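Local coordinates for protein metallocarboxypeptidase (Trypanosoma cruzi, PDB 3DWC) that probably releases C-terminal amino acids other than proline from peptides, as a metal-dependent carboxypeptidase of the M32 family, at residues Y6-R11 and R63-E68; R11-L16 and R85-A90; Q276-K281 and P287-R292. All blocks are in the same frame, centred on the assembly; numbering follows the deposited sequence.

Contact 1 (Y6-R11 and R63-E68)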
loop_
_atom_site.group_PDB
_atom_site.type_symbol
_atom_site.label_atom_id
_atom_site.label_comp_id
_atom_site.label_asym_id
_atom_site.label_seq_id
_atom_site.Cartn_x
_atom_site.Cartn_y
_atom_site.Cartn_z
ATOM N N TYR B 6 0.154 -22.936 -25.008
ATOM C CA TYR B 6 0.614 -21.549 -24.960
ATOM C C TYR B 6 -0.406 -20.653 -24.232
ATOM O O TYR B 6 -0.038 -19.921 -23.288
ATOM C CB TYR B 6 0.958 -20.980 -26.355
ATOM C CG TYR B 6 1.134 -19.466 -26.291
ATOM C CD1 TYR B 6 2.291 -18.895 -25.792
ATOM C CD2 TYR B 6 0.102 -18.624 -26.638
ATOM C CE1 TYR B 6 2.423 -17.515 -25.682
ATOM C CE2 TYR B 6 0.222 -17.258 -26.524
ATOM C CZ TYR B 6 1.373 -16.703 -26.049
ATOM O OH TYR B 6 1.444 -15.317 -25.954
ATOM N N LYS B 7 -1.679 -20.734 -24.631
ATOM C CA LYS B 7 -2.739 -19.979 -23.959
ATOM C C LYS B 7 -2.899 -20.363 -22.465
ATOM O O LYS B 7 -3.209 -19.509 -21.610
ATOM C CB LYS B 7 -4.068 -20.121 -24.705
ATOM C CG LYS B 7 -4.141 -19.283 -25.997
ATOM C CD LYS B 7 -4.525 -17.829 -25.665
ATOM C CE LYS B 7 -4.159 -16.865 -26.772
ATOM N NZ LYS B 7 -4.642 -15.478 -26.454
ATOM N N GLU B 8 -2.683 -21.636 -22.156
ATOM C CA GLU B 8 -2.680 -22.061 -20.765
ATOM C C GLU B 8 -1.531 -21.396 -20.011
ATOM O O GLU B 8 -1.721 -20.937 -18.908
ATOM C CB GLU B 8 -2.595 -23.578 -20.662
ATOM C CG GLU B 8 -2.425 -24.105 -19.231
ATOM C CD GLU B 8 -3.667 -23.930 -18.374
ATOM O OE1 GLU B 8 -3.508 -23.696 -17.140
ATOM O OE2 GLU B 8 -4.790 -24.018 -18.940
ATOM N N LEU B 9 -0.347 -21.329 -20.619
ATOM C CA LEU B 9 0.743 -20.552 -20.054
ATOM C C LEU B 9 0.369 -19.087 -19.867
ATOM O O LEU B 9 0.715 -18.479 -18.866
ATOM C CB LEU B 9 2.023 -20.685 -20.871
ATOM C CG LEU B 9 2.766 -22.019 -20.661
ATOM C CD1 LEU B 9 3.566 -22.400 -21.899
ATOM C CD2 LEU B 9 3.667 -22.000 -19.438
ATOM N N GLU B 10 -0.313 -18.503 -20.834
ATOM C CA GLU B 10 -0.665 -17.105 -20.726
ATOM C C GLU B 10 -1.454 -16.883 -19.455
ATOM O O GLU B 10 -1.217 -15.934 -18.734
ATOM C CB GLU B 10 -1.470 -16.632 -21.930
ATOM C CG GLU B 10 -0.618 -16.274 -23.137
ATOM C CD GLU B 10 -1.349 -15.365 -24.133
ATOM O OE1 GLU B 10 -2.589 -15.372 -24.127
ATOM O OE2 GLU B 10 -0.690 -14.642 -24.917
ATOM N N ARG B 11 -2.420 -17.762 -19.229
ATOM C CA ARG B 11 -3.294 -17.752 -18.045
ATOM C C ARG B 11 -2.524 -17.866 -16.724
ATOM O O ARG B 11 -2.827 -17.178 -15.743
ATOM C CB ARG B 11 -4.291 -18.916 -18.177
ATOM C CG ARG B 11 -5.411 -18.917 -17.139
ATOM C CD ARG B 11 -6.203 -20.283 -17.096
ATOM N NE ARG B 11 -5.426 -21.322 -16.400
ATOM C CZ ARG B 11 -5.189 -21.333 -15.078
ATOM N NH1 ARG B 11 -5.681 -20.383 -14.273
ATOM N NH2 ARG B 11 -4.455 -22.311 -14.546
ATOM N N ARG B 63 6.819 -26.554 -16.998
ATOM C CA ARG B 63 7.842 -27.075 -17.904
ATOM C C ARG B 63 7.246 -27.905 -19.042
ATOM O O ARG B 63 7.596 -27.721 -20.207
ATOM C CB ARG B 63 8.831 -27.929 -17.125
ATOM C CG ARG B 63 10.009 -28.462 -17.935
ATOM C CD ARG B 63 10.655 -29.601 -17.188
ATOM N NE ARG B 63 11.699 -30.234 -17.983
ATOM C CZ ARG B 63 13.007 -30.028 -17.835
ATOM N NH1 ARG B 63 13.475 -29.187 -16.910
ATOM N NH2 ARG B 63 13.863 -30.687 -18.626
ATOM N N ALA B 64 6.354 -28.818 -18.693
ATOM C CA ALA B 64 5.631 -29.626 -19.675
ATOM C C ALA B 64 4.822 -28.727 -20.619
ATOM O O ALA B 64 4.768 -28.968 -21.832
ATOM C CB ALA B 64 4.728 -30.630 -18.966
ATOM N N LEU B 65 4.222 -27.668 -20.074
ATOM C CA LEU B 65 3.455 -26.744 -20.906
ATOM C C LEU B 65 4.384 -26.007 -21.895
ATOM O O LEU B 65 4.105 -25.918 -23.083
ATOM C CB LEU B 65 2.648 -25.756 -20.052
ATOM C CG LEU B 65 1.321 -26.228 -19.448
ATOM C CD1 LEU B 65 0.760 -25.156 -18.538
ATOM C CD2 LEU B 65 0.305 -26.602 -20.516
ATOM N N ILE B 66 5.500 -25.510 -21.384
ATOM C CA ILE B 66 6.458 -24.793 -22.197
ATOM C C ILE B 66 6.975 -25.691 -23.326
ATOM O O ILE B 66 7.060 -25.267 -24.474
ATOM C CB ILE B 66 7.648 -24.237 -21.350
ATOM C CG1 ILE B 66 7.193 -23.129 -20.388
ATOM C CG2 ILE B 66 8.700 -23.647 -22.239
ATOM C CD1 ILE B 66 8.319 -22.615 -19.506
ATOM N N GLU B 67 7.316 -26.927 -22.994
ATOM C CA GLU B 67 7.777 -27.910 -23.988
ATOM C C GLU B 67 6.739 -28.239 -25.073
ATOM O O GLU B 67 7.079 -28.260 -26.251
ATOM C CB GLU B 67 8.272 -29.180 -23.292
ATOM C CG GLU B 67 9.608 -28.948 -22.582
ATOM C CD GLU B 67 10.146 -30.165 -21.838
ATOM O OE1 GLU B 67 11.256 -30.050 -21.291
ATOM O OE2 GLU B 67 9.480 -31.229 -21.790
ATOM N N GLU B 68 5.484 -28.468 -24.705
ATOM C CA GLU B 68 4.457 -28.652 -25.726
ATOM C C GLU B 68 4.277 -27.428 -26.611
ATOM O O GLU B 68 4.106 -27.555 -27.823
ATOM C CB GLU B 68 3.106 -29.038 -25.139
ATOM C CG GLU B 68 3.041 -30.433 -24.532
ATOM C CD GLU B 68 3.409 -31.566 -25.498
ATOM O OE1 GLU B 68 3.650 -32.688 -25.004
ATOM O OE2 GLU B 68 3.459 -31.359 -26.734
#
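Leu9 and Leu65 share one first torsion, CG lying beside the backbone N and opposite the carbonyl carbon (chi1 -76° and -80°), and from it the two side chains run alongside each other but point opposite ways. Leu9 CG comes to 3.8 Å from Leu65 CB. The two methyls of Leu9 then divide the work: Leu9 CD1 rests on the backbone at the Leu65-Ile66 peptide, 3.7 Å from Leu65 C, while Leu9 CD2 meets Ile66 CG1 at 3.8 Å, the Leu9 and Ile66 side chains lying roughly perpendicular. The helices carrying them, 3-32 and 60-71, pack obliquely antiparallel in this largely helical M32 fold, their local axes 9.2 Å apart and 139° between directions. At the more open margin, Glu8 turns its aliphatic part to Leu65, Glu8 CG lying 3.4 Å from Leu65 CD1. The Glu8 carboxylate is occupied along its own helix: Arg11 holds OE1 with both NE and NH2, each 3.1 Å from Glu8 OE1, with that oxygen near the guanidinium plane. NH2 arrives on the syn side, whereas NE comes from above the carboxylate plane. Helix 78-95 extends the apolar packing, with Met87 against Leu9 and Trp91 against Ile66.

Contact 2 (R11-L16 and R85-A90)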
loop_
_atom_site.group_PDB
_atom_site.type_symbol
_atom_site.label_atom_id
_atom_site.label_comp_id
_atom_site.label_asym_id
_atom_site.label_seq_id
_atom_site.Cartn_x
_atom_site.Cartn_y
_atom_site.Cartn_z
ATOM N N ARG B 11 -2.420 -17.762 -19.229
ATOM C CA ARG B 11 -3.294 -17.752 -18.045
ATOM C C ARG B 11 -2.524 -17.866 -16.724
ATOM O O ARG B 11 -2.827 -17.178 -15.743
ATOM C CB ARG B 11 -4.291 -18.916 -18.177
ATOM C CG ARG B 11 -5.411 -18.917 -17.139
ATOM C CD ARG B 11 -6.203 -20.283 -17.096
ATOM N NE ARG B 11 -5.426 -21.322 -16.400
ATOM C CZ ARG B 11 -5.189 -21.333 -15.078
ATOM N NH1 ARG B 11 -5.681 -20.383 -14.273
ATOM N NH2 ARG B 11 -4.455 -22.311 -14.546
ATOM N N VAL B 12 -1.547 -18.762 -16.693
ATOM C CA VAL B 12 -0.671 -18.890 -15.546
ATOM C C VAL B 12 0.090 -17.602 -15.341
ATOM O O VAL B 12 0.189 -17.128 -14.229
ATOM C CB VAL B 12 0.330 -20.034 -15.712
ATOM C CG1 VAL B 12 1.352 -20.032 -14.590
ATOM C CG2 VAL B 12 -0.415 -21.373 -15.767
ATOM N N PHE B 13 0.584 -16.990 -16.415
ATOM C CA PHE B 13 1.420 -15.794 -16.252
ATOM C C PHE B 13 0.617 -14.545 -15.827
ATOM O O PHE B 13 1.133 -13.689 -15.126
ATOM C CB PHE B 13 2.298 -15.578 -17.492
ATOM C CG PHE B 13 3.578 -16.337 -17.422
ATOM C CD1 PHE B 13 3.638 -17.661 -17.811
ATOM C CD2 PHE B 13 4.715 -15.753 -16.875
ATOM C CE1 PHE B 13 4.818 -18.382 -17.728
ATOM C CE2 PHE B 13 5.895 -16.483 -16.764
ATOM C CZ PHE B 13 5.933 -17.819 -17.197
ATOM N N THR B 14 -0.646 -14.474 -16.236
ATOM C CA THR B 14 -1.573 -13.477 -15.747
ATOM C C THR B 14 -1.811 -13.663 -14.251
ATOM O O THR B 14 -1.846 -12.683 -13.531
ATOM C CB THR B 14 -2.887 -13.507 -16.546
ATOM O OG1 THR B 14 -2.595 -13.109 -17.914
ATOM C CG2 THR B 14 -3.970 -12.555 -15.934
ATOM N N LYS B 15 -1.937 -14.904 -13.785
ATOM C CA LYS B 15 -2.055 -15.186 -12.356
ATOM C C LYS B 15 -0.867 -14.617 -11.600
ATOM O O LYS B 15 -1.049 -13.859 -10.639
ATOM C CB LYS B 15 -2.197 -16.699 -12.137
ATOM C CG LYS B 15 -2.792 -17.100 -10.854
ATOM C CD LYS B 15 -3.512 -18.441 -10.929
ATOM C CE LYS B 15 -2.600 -19.568 -11.444
ATOM N NZ LYS B 15 -2.971 -20.957 -10.926
ATOM N N LEU B 16 0.339 -14.967 -12.049
ATOM C CA LEU B 16 1.591 -14.471 -11.460
ATOM C C LEU B 16 1.696 -12.953 -11.440
ATOM O O LEU B 16 2.121 -12.382 -10.445
ATOM C CB LEU B 16 2.807 -15.052 -12.208
ATOM C CG LEU B 16 3.076 -16.552 -12.019
ATOM C CD1 LEU B 16 4.157 -17.024 -13.001
ATOM C CD2 LEU B 16 3.411 -16.946 -10.482
ATOM N N ARG B 85 9.204 -17.216 -25.583
ATOM C CA ARG B 85 10.628 -17.028 -25.223
ATOM C C ARG B 85 10.795 -16.372 -23.839
ATOM O O ARG B 85 11.619 -16.795 -23.037
ATOM C CB ARG B 85 11.337 -16.161 -26.270
ATOM C CG ARG B 85 12.849 -16.050 -26.101
ATOM C CD ARG B 85 13.431 -15.010 -27.061
ATOM N NE ARG B 85 12.876 -13.685 -26.794
ATOM C CZ ARG B 85 12.602 -12.757 -27.709
ATOM N NH1 ARG B 85 12.810 -12.970 -28.991
ATOM N NH2 ARG B 85 12.094 -11.598 -27.317
ATOM N N GLU B 86 10.013 -15.330 -23.570
ATOM C CA GLU B 86 10.151 -14.628 -22.311
ATOM C C GLU B 86 9.612 -15.472 -21.154
ATOM O O GLU B 86 10.148 -15.407 -20.053
ATOM C CB GLU B 86 9.531 -13.247 -22.391
ATOM C CG GLU B 86 10.203 -12.376 -23.402
ATOM C CD GLU B 86 11.721 -12.266 -23.216
ATOM O OE1 GLU B 86 12.170 -12.106 -22.073
ATOM O OE2 GLU B 86 12.448 -12.305 -24.229
ATOM N N MET B 87 8.583 -16.285 -21.414
ATOM C CA MET B 87 8.078 -17.229 -20.422
ATOM C C MET B 87 9.127 -18.249 -20.002
ATOM O O MET B 87 9.285 -18.516 -18.827
ATOM C CB MET B 87 6.870 -18.009 -20.979
ATOM C CG MET B 87 5.600 -17.212 -21.140
ATOM S SD MET B 87 4.346 -18.162 -22.005
ATOM C CE MET B 87 2.879 -17.165 -21.613
ATOM N N ARG B 88 9.789 -18.882 -20.975
ATOM C CA ARG B 88 10.883 -19.816 -20.672
ATOM C C ARG B 88 11.965 -19.165 -19.839
ATOM O O ARG B 88 12.458 -19.767 -18.887
ATOM C CB ARG B 88 11.531 -20.372 -21.943
ATOM C CG ARG B 88 12.806 -21.151 -21.671
ATOM C CD ARG B 88 13.307 -21.908 -22.893
ATOM N NE ARG B 88 12.596 -23.170 -23.069
ATOM C CZ ARG B 88 12.955 -24.308 -22.491
ATOM N NH1 ARG B 88 12.253 -25.403 -22.732
ATOM N NH2 ARG B 88 14.005 -24.361 -21.667
ATOM N N ARG B 89 12.346 -17.944 -20.215
ATOM C CA ARG B 89 13.335 -17.191 -19.464
ATOM C C ARG B 89 12.933 -16.976 -17.988
ATOM O O ARG B 89 13.748 -17.218 -17.102
ATOM C CB ARG B 89 13.586 -15.839 -20.129
ATOM C CG ARG B 89 14.466 -14.953 -19.299
ATOM C CD ARG B 89 14.803 -13.636 -19.982
ATOM N NE ARG B 89 15.448 -12.734 -19.007
ATOM C CZ ARG B 89 16.705 -12.878 -18.548
ATOM N NH1 ARG B 89 17.492 -13.890 -18.940
ATOM N NH2 ARG B 89 17.168 -12.018 -17.671
ATOM N N ALA B 90 11.708 -16.487 -17.742
ATOM C CA ALA B 90 11.219 -16.319 -16.361
ATOM C C ALA B 90 11.196 -17.664 -15.641
ATOM O O ALA B 90 11.552 -17.729 -14.494
ATOM C CB ALA B 90 9.821 -15.687 -16.316
#
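Segments 11-16 and 85-90 are both helical, interior turns of helices 3-32 and 78-95, and their backbones come nearest at Phe13 and Met87, whose CA atoms are 8.0 Å apart. That separation is spanned mainly by one ring. The CA-CB bond of Phe13 points toward helix 78-95 and carries the phenyl group up to Met87 and Ala90. Met87 covers part of one ring face: its CG stands 3.9 Å from the centroid of the Phe13 ring and 20° off the normal, a CH-pi contact displaced toward the rim. With CG beside the backbone N (chi1 -71°) and the chain extended beyond it, Met87 runs obliquely across the ring. SD passes 4.8 Å from the Phe13 centroid at an oblique 37° from the normal, and the terminal CE reaches Phe13 CD1 at 3.9 Å. Leu16, one turn further along helix 3-32, puts CD1 on the opposite face, again toward the rim, so the ring is held between a neighbour of its own helix and one from across the contact. Ala90 closes in at the ring edge, near the ring plane, with CB 4.0 Å from Phe13 CE2. Helix 39-57 adds Ile57 beside both Leu16 and Ala90, and Gln286 of a loop touches Phe13 and Met87. The two sides bury 165 Å² in all, and the result is a Met-aromatic contact within the buried interior of a helical bundle at the N-terminal end of the chain.

Contact 3 (Q276-K281 and P287-R292)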
loop_
_atom_site.group_PDB
_atom_site.type_symbol
_atom_site.label_atom_id
_atom_site.label_comp_id
_atom_site.label_asym_id
_atom_site.label_seq_id
_atom_site.Cartn_x
_atom_site.Cartn_y
_atom_site.Cartn_z
ATOM N N GLN B 276 5.338 3.286 -17.710
ATOM C CA GLN B 276 3.973 3.730 -18.004
ATOM C C GLN B 276 3.588 3.500 -19.440
ATOM O O GLN B 276 2.387 3.534 -19.773
ATOM C CB GLN B 276 3.779 5.252 -17.725
ATOM C CG GLN B 276 3.798 5.625 -16.251
ATOM C CD GLN B 276 3.229 7.003 -15.985
ATOM O OE1 GLN B 276 3.413 7.968 -16.786
ATOM N NE2 GLN B 276 2.463 7.100 -14.884
ATOM N N ASN B 277 4.599 3.366 -20.306
ATOM C CA ASN B 277 4.379 3.173 -21.713
ATOM C C ASN B 277 4.898 1.867 -22.262
ATOM O O ASN B 277 5.037 1.736 -23.487
ATOM C CB ASN B 277 4.965 4.339 -22.485
ATOM C CG ASN B 277 4.294 5.621 -22.130
ATOM O OD1 ASN B 277 3.226 5.916 -22.659
ATOM N ND2 ASN B 277 4.865 6.356 -21.180
ATOM N N CYS B 278 5.111 0.888 -21.392
ATOM C CA CYS B 278 5.719 -0.361 -21.816
ATOM C C CYS B 278 4.742 -1.172 -22.649
ATOM O O CYS B 278 3.656 -1.499 -22.188
ATOM C CB CYS B 278 6.250 -1.170 -20.610
ATOM S SG CYS B 278 7.419 -2.460 -21.094
ATOM N N GLY B 279 5.121 -1.510 -23.877
ATOM C CA GLY B 279 4.373 -2.504 -24.647
ATOM C C GLY B 279 5.010 -3.877 -24.687
ATOM O O GLY B 279 5.927 -4.158 -23.958
ATOM N N PRO B 280 4.559 -4.754 -25.586
ATOM C CA PRO B 280 3.574 -4.507 -26.613
ATOM C C PRO B 280 2.120 -4.465 -26.113
ATOM O O PRO B 280 1.735 -5.189 -25.234
ATOM C CB PRO B 280 3.808 -5.652 -27.629
ATOM C CG PRO B 280 4.522 -6.720 -26.897
ATOM C CD PRO B 280 5.075 -6.138 -25.616
ATOM N N LYS B 281 1.314 -3.605 -26.714
ATOM C CA LYS B 281 -0.098 -3.516 -26.365
ATOM C C LYS B 281 -0.754 -4.891 -26.600
ATOM O O LYS B 281 -0.446 -5.616 -27.563
ATOM C CB LYS B 281 -0.777 -2.380 -27.165
ATOM C CG LYS B 281 -2.317 -2.246 -26.922
ATOM C CD LYS B 281 -3.097 -2.155 -28.286
ATOM C CE LYS B 281 -4.319 -3.142 -28.352
ATOM N NZ LYS B 281 -4.415 -3.923 -29.676
ATOM N N PRO B 287 5.051 -11.634 -19.742
ATOM C CA PRO B 287 6.434 -11.304 -19.564
ATOM C C PRO B 287 7.109 -10.634 -20.786
ATOM O O PRO B 287 8.177 -10.060 -20.631
ATOM C CB PRO B 287 7.052 -12.651 -19.184
ATOM C CG PRO B 287 6.242 -13.633 -19.884
ATOM C CD PRO B 287 4.860 -13.089 -19.894
ATOM N N VAL B 288 6.487 -10.671 -21.970
ATOM C CA VAL B 288 6.991 -9.898 -23.118
ATOM C C VAL B 288 6.726 -8.382 -22.956
ATOM O O VAL B 288 7.427 -7.555 -23.527
ATOM C CB VAL B 288 6.374 -10.385 -24.418
ATOM C CG1 VAL B 288 4.912 -9.960 -24.531
ATOM C CG2 VAL B 288 7.247 -9.900 -25.640
ATOM N N CYS B 289 5.701 -8.031 -22.177
ATOM C CA CYS B 289 5.416 -6.643 -21.891
ATOM C C CYS B 289 6.131 -6.278 -20.625
ATOM O O CYS B 289 5.498 -6.071 -19.606
ATOM C CB CYS B 289 3.932 -6.402 -21.759
ATOM S SG CYS B 289 3.557 -4.706 -21.362
ATOM N N MET B 290 7.455 -6.191 -20.721
ATOM C CA MET B 290 8.354 -5.796 -19.658
ATOM C C MET B 290 9.607 -5.077 -20.191
ATOM O O MET B 290 10.011 -5.292 -21.335
ATOM C CB MET B 290 8.851 -7.029 -18.950
ATOM C CG MET B 290 7.745 -7.894 -18.463
ATOM S SD MET B 290 8.192 -8.621 -16.908
ATOM C CE MET B 290 7.937 -7.106 -15.978
ATOM N N ALA B 291 10.189 -4.203 -19.364
ATOM C CA ALA B 291 11.498 -3.617 -19.654
ATOM C C ALA B 291 12.481 -4.675 -20.141
ATOM O O ALA B 291 12.477 -5.779 -19.653
ATOM C CB ALA B 291 12.028 -2.896 -18.458
ATOM N N ARG B 292 13.268 -4.351 -21.179
ATOM C CA ARG B 292 14.107 -5.339 -21.833
ATOM C C ARG B 292 15.290 -5.730 -20.950
ATOM O O ARG B 292 15.660 -6.886 -20.897
ATOM C CB ARG B 292 14.552 -4.828 -23.217
ATOM C CG ARG B 292 15.642 -5.638 -23.904
ATOM C CD ARG B 292 15.117 -6.942 -24.450
ATOM N NE ARG B 292 15.017 -7.948 -23.404
ATOM C CZ ARG B 292 14.496 -9.160 -23.603
ATOM N NH1 ARG B 292 14.071 -9.521 -24.808
ATOM N NH2 ARG B 292 14.411 -10.002 -22.598
#
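Cys278 and Cys289 supply the sulfur contacts between segments 276-281 and 287-292. Cys278 SG, swung opposite its backbone N (chi1 -163°), lies against the chain where Met290 passes into Ala291, 3.5 Å from Met290 C. In return Cys289 SG, also opposite its own N, approaches the Cys278 backbone, 3.3 Å from Cys278 O. The two sulfurs stay 4.5 Å apart, SG of Cys278 to SG of Cys289, too far for a disulfide. Among polar contacts, Gly279 O receives a CA-H...O approach from Cys289 CA at 3.3 Å, with 156° at the hydrogen; here the backbones are nearest. Cys289 is the centre of an inverse gamma turn, closed by a weak bond from Met290 N to Val288 O, and its CA sits at the bend, facing the glycine carbonyl. Residues from Asn277 on and segment 287-292 belong to the connection between helix 259-276, which carries the cobalt-binding histidines His267 and His271, and helix 294-309, which supplies the metal ligand Glu298. Pro280, preceded by a cis peptide bond, places CD 3.5 Å from the backbone Val288 O. The apolar contacts of Pro280 CD are with Cys289 CB and Val288 CG1, each at 4.0 Å, and Val288 CG1 also touches Pro280 CG. Leu79 of helix 78-95 reaches Pro280, while Phe283 of the intervening loop packs on Val288.

Overall arrangement
Contacts 1 and 2 adjoin, their centres about 9 Å apart: both use helix 3-32 and share Arg11, and Met87 CE of contact 2 packs on the backbone of Leu9 and Glu10. Their segments alternate along the chain, so the N-terminal helix pairs first with helix 60-71 and then, further along, with the next helix, 78-95. Contact 3 comes later in sequence, its centre about 13 Å from that of contact 2 and 20 Å from that of contact 1. Glu86 OE1 forms a salt bridge with Arg292 NH2, and Met87 packs on Pro287. Helix 78-95 thereby meets the loop between the two helices that supply the cobalt ligands.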